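Local coordinates for sulfur carrier protein ThiS adenylyltransferase (Escherichia coli, PDB 1ZFN) that adenylates the C-terminal glycine of the sulfur carrier protein ThiS with ATP, as a zinc-binding homodimer in thiamine diphosphate biosynthesis, at residues K85-Q90 with A104-L109. Residues are numbered along the deposited sequence; the frame is centred on the assembly and turned at random.
With ATP (adenosine-5'-triphosphate), chain F.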
loop_
_atom_site.group_PDB
_atom_site.type_symbol
_atom_site.label_atom_id
_atom_site.label_comp_id
_atom_site.label_asym_id
_atom_site.label_seq_id
_atom_site.Cartn_x
_atom_site.Cartn_y
_atom_site.Cartn_z
ATOM N N LYS A 85 -14.961 -10.478 -8.280
ATOM C CA LYS A 85 -13.751 -10.106 -7.575
ATOM C C LYS A 85 -12.903 -11.261 -7.067
ATOM O O LYS A 85 -11.704 -11.306 -7.334
ATOM C CB LYS A 85 -14.106 -9.170 -6.418
ATOM C CG LYS A 85 -14.521 -7.781 -6.868
ATOM C CD LYS A 85 -14.706 -6.832 -5.685
ATOM C CE LYS A 85 -14.882 -5.385 -6.157
ATOM N NZ LYS A 85 -14.788 -4.383 -5.055
ATOM N N SER A 86 -13.515 -12.183 -6.329
ATOM C CA SER A 86 -12.788 -13.332 -5.789
ATOM C C SER A 86 -12.107 -14.118 -6.906
ATOM O O SER A 86 -10.931 -14.457 -6.807
ATOM C CB SER A 86 -13.737 -14.250 -5.028
ATOM O OG SER A 86 -14.739 -14.745 -5.893
ATOM N N GLN A 87 -12.847 -14.414 -7.967
ATOM C CA GLN A 87 -12.270 -15.134 -9.090
ATOM C C GLN A 87 -11.073 -14.370 -9.643
ATOM O O GLN A 87 -9.948 -14.872 -9.612
ATOM C CB GLN A 87 -13.311 -15.351 -10.191
ATOM C CG GLN A 87 -14.354 -16.397 -9.818
ATOM C CD GLN A 87 -15.384 -16.647 -10.910
ATOM O OE1 GLN A 87 -15.127 -16.413 -12.107
ATOM N NE2 GLN A 87 -16.557 -17.145 -10.506
ATOM N N VAL A 88 -11.306 -13.156 -10.130
ATOM C CA VAL A 88 -10.230 -12.347 -10.687
ATOM C C VAL A 88 -9.044 -12.251 -9.735
ATOM O O VAL A 88 -7.894 -12.373 -10.157
ATOM C CB VAL A 88 -10.710 -10.911 -11.019
ATOM C CG1 VAL A 88 -9.564 -10.105 -11.659
ATOM C CG2 VAL A 88 -11.919 -10.965 -11.959
ATOM N N SER A 89 -9.321 -12.026 -8.453
ATOM C CA SER A 89 -8.259 -11.912 -7.459
ATOM C C SER A 89 -7.414 -13.181 -7.408
ATOM O O SER A 89 -6.191 -13.134 -7.577
ATOM C CB SER A 89 -8.847 -11.633 -6.076
ATOM O OG SER A 89 -9.290 -10.296 -5.967
ATOM N N GLN A 90 -8.070 -14.309 -7.161
ATOM C CA GLN A 90 -7.383 -15.592 -7.104
ATOM C C GLN A 90 -6.498 -15.755 -8.338
ATOM O O GLN A 90 -5.290 -15.978 -8.247
ATOM C CB GLN A 90 -8.412 -16.724 -7.048
ATOM C CG GLN A 90 -7.922 -18.052 -7.605
ATOM C CD GLN A 90 -8.954 -19.154 -7.466
ATOM O OE1 GLN A 90 -9.076 -19.778 -6.409
ATOM N NE2 GLN A 90 -9.717 -19.387 -8.531
ATOM N N ALA A 104 -10.794 -19.237 -3.759
ATOM C CA ALA A 104 -11.735 -18.162 -4.064
ATOM C C ALA A 104 -13.159 -18.368 -3.550
ATOM O O ALA A 104 -13.889 -19.229 -4.045
ATOM C CB ALA A 104 -11.766 -17.928 -5.572
ATOM N N LEU A 105 -13.551 -17.563 -2.564
ATOM C CA LEU A 105 -14.900 -17.626 -1.998
ATOM C C LEU A 105 -15.797 -16.524 -2.549
ATOM O O LEU A 105 -15.722 -15.371 -2.124
ATOM C CB LEU A 105 -14.860 -17.508 -0.479
ATOM C CG LEU A 105 -14.511 -18.788 0.264
ATOM C CD1 LEU A 105 -14.615 -18.537 1.754
ATOM C CD2 LEU A 105 -15.464 -19.898 -0.161
ATOM N N GLN A 106 -16.649 -16.895 -3.495
ATOM C CA GLN A 106 -17.575 -15.967 -4.125
ATOM C C GLN A 106 -18.878 -15.873 -3.322
ATOM O O GLN A 106 -19.911 -16.386 -3.750
ATOM C CB GLN A 106 -17.867 -16.445 -5.543
ATOM C CG GLN A 106 -18.843 -15.597 -6.308
ATOM C CD GLN A 106 -19.384 -16.332 -7.503
ATOM O OE1 GLN A 106 -20.048 -17.362 -7.362
ATOM N NE2 GLN A 106 -19.098 -15.820 -8.694
ATOM N N GLN A 107 -18.828 -15.209 -2.168
ATOM C CA GLN A 107 -20.000 -15.063 -1.307
ATOM C C GLN A 107 -19.808 -14.031 -0.195
ATOM O O GLN A 107 -18.752 -13.420 -0.077
ATOM C CB GLN A 107 -20.338 -16.414 -0.672
ATOM C CG GLN A 107 -19.111 -17.223 -0.263
ATOM C CD GLN A 107 -19.439 -18.374 0.674
ATOM O OE1 GLN A 107 -20.495 -18.999 0.573
ATOM N NE2 GLN A 107 -18.521 -18.670 1.585
ATOM N N ARG A 108 -20.844 -13.830 0.611
ATOM C CA ARG A 108 -20.751 -12.909 1.737
ATOM C C ARG A 108 -20.708 -13.753 3.000
ATOM O O ARG A 108 -21.725 -14.311 3.423
ATOM C CB ARG A 108 -21.956 -11.977 1.795
ATOM C CG ARG A 108 -21.883 -10.798 0.859
ATOM C CD ARG A 108 -23.051 -9.879 1.126
ATOM N NE ARG A 108 -23.098 -8.753 0.203
ATOM C CZ ARG A 108 -24.107 -7.889 0.140
ATOM N NH1 ARG A 108 -25.151 -8.025 0.948
ATOM N NH2 ARG A 108 -24.074 -6.892 -0.734
ATOM N N LEU A 109 -19.530 -13.853 3.603
ATOM C CA LEU A 109 -19.383 -14.663 4.802
ATOM C C LEU A 109 -20.270 -14.221 5.959
ATOM O O LEU A 109 -20.201 -13.081 6.412
ATOM C CB LEU A 109 -17.916 -14.692 5.241
ATOM C CG LEU A 109 -16.984 -15.425 4.277
ATOM C CD1 LEU A 109 -15.630 -15.652 4.929
ATOM C CD2 LEU A 109 -17.612 -16.748 3.901
HETATM P PG ATP F . -17.177 1.365 -3.186
HETATM O O1G ATP F . -18.527 0.973 -2.968
HETATM O O2G ATP F . -16.703 1.909 -4.578
HETATM O O3G ATP F . -16.987 2.240 -1.986
HETATM P PB ATP F . -16.404 -1.337 -2.519
HETATM O O1B ATP F . -17.225 -1.674 -1.326
HETATM O O2B ATP F . -16.008 -2.475 -3.395
HETATM O O3B ATP F . -16.175 0.146 -3.000
HETATM P PA ATP F . -14.365 -1.302 -0.446
HETATM O O1A ATP F . -12.974 -1.365 -0.533
HETATM O O2A ATP F . -15.016 -0.496 0.691
HETATM O O3A ATP F . -14.869 -1.133 -1.972
HETATM O "O5'" ATP F . -14.933 -2.757 -0.356
HETATM C "C5'" ATP F . -14.449 -3.778 0.382
HETATM C "C4'" ATP F . -14.945 -5.154 -0.108
HETATM O "O4'" ATP F . -15.496 -6.087 0.763
HETATM C "C3'" ATP F . -15.906 -5.127 -1.393
HETATM O "O3'" ATP F . -15.333 -5.611 -2.584
HETATM C "C2'" ATP F . -17.121 -5.713 -0.736
HETATM O "O2'" ATP F . -17.857 -6.311 -1.762
HETATM C "C1'" ATP F . -16.612 -6.703 0.215
HETATM N N9 ATP F . -17.481 -7.101 1.332
HETATM C C8 ATP F . -18.250 -6.328 2.162
HETATM N N7 ATP F . -18.878 -7.100 3.070
HETATM C C5 ATP F . -18.514 -8.386 2.829
HETATM C C6 ATP F . -18.852 -9.625 3.449
HETATM N N6 ATP F . -19.635 -9.768 4.512
HETATM N N1 ATP F . -18.290 -10.785 2.934
HETATM C C2 ATP F . -17.415 -10.769 1.845
HETATM N N3 ATP F . -17.095 -9.554 1.254
HETATM C C4 ATP F . -17.639 -8.386 1.728
#
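S86 meets L105 and Q106 where helix 85-96 begins beside the end of edge strand 101-105, a case of one helix start serving both packing and ligand binding in a Rossmann-type fold. The walk begins one residue earlier, at K85, which leaves the contact altogether: its chain, extended beyond CG, carries NZ to O3' of ATP at 2.8 Å, with a weak bond to the phosphate oxygen O2B, while Q73 takes a further bond from the same ammonium. Cut back to an alanine, this position would probably lose the ammonium that O3' and the beta-phosphate share, with its charge. S86 has its CB 3.7 Å from L105 O, and chi1 of 61° places OG against CA and CB of Q106, the centre of an inverse gamma turn. The extended chain of Q87 brings its NE2 to 3.4 Å from NE2 of Q106, two donors that cannot bond as modelled, the amide planes 36° apart. Q90 rests its CB 3.9 Å from the methyl of A104. Beyond the turn, L109 N reaches adenine N1 weakly, at 3.4 Å. The chemistry implies a division of labour: mostly van der Waals contact joins helix to strand, while K85 turns to ribose and phosphate and L109, weakly, to the base.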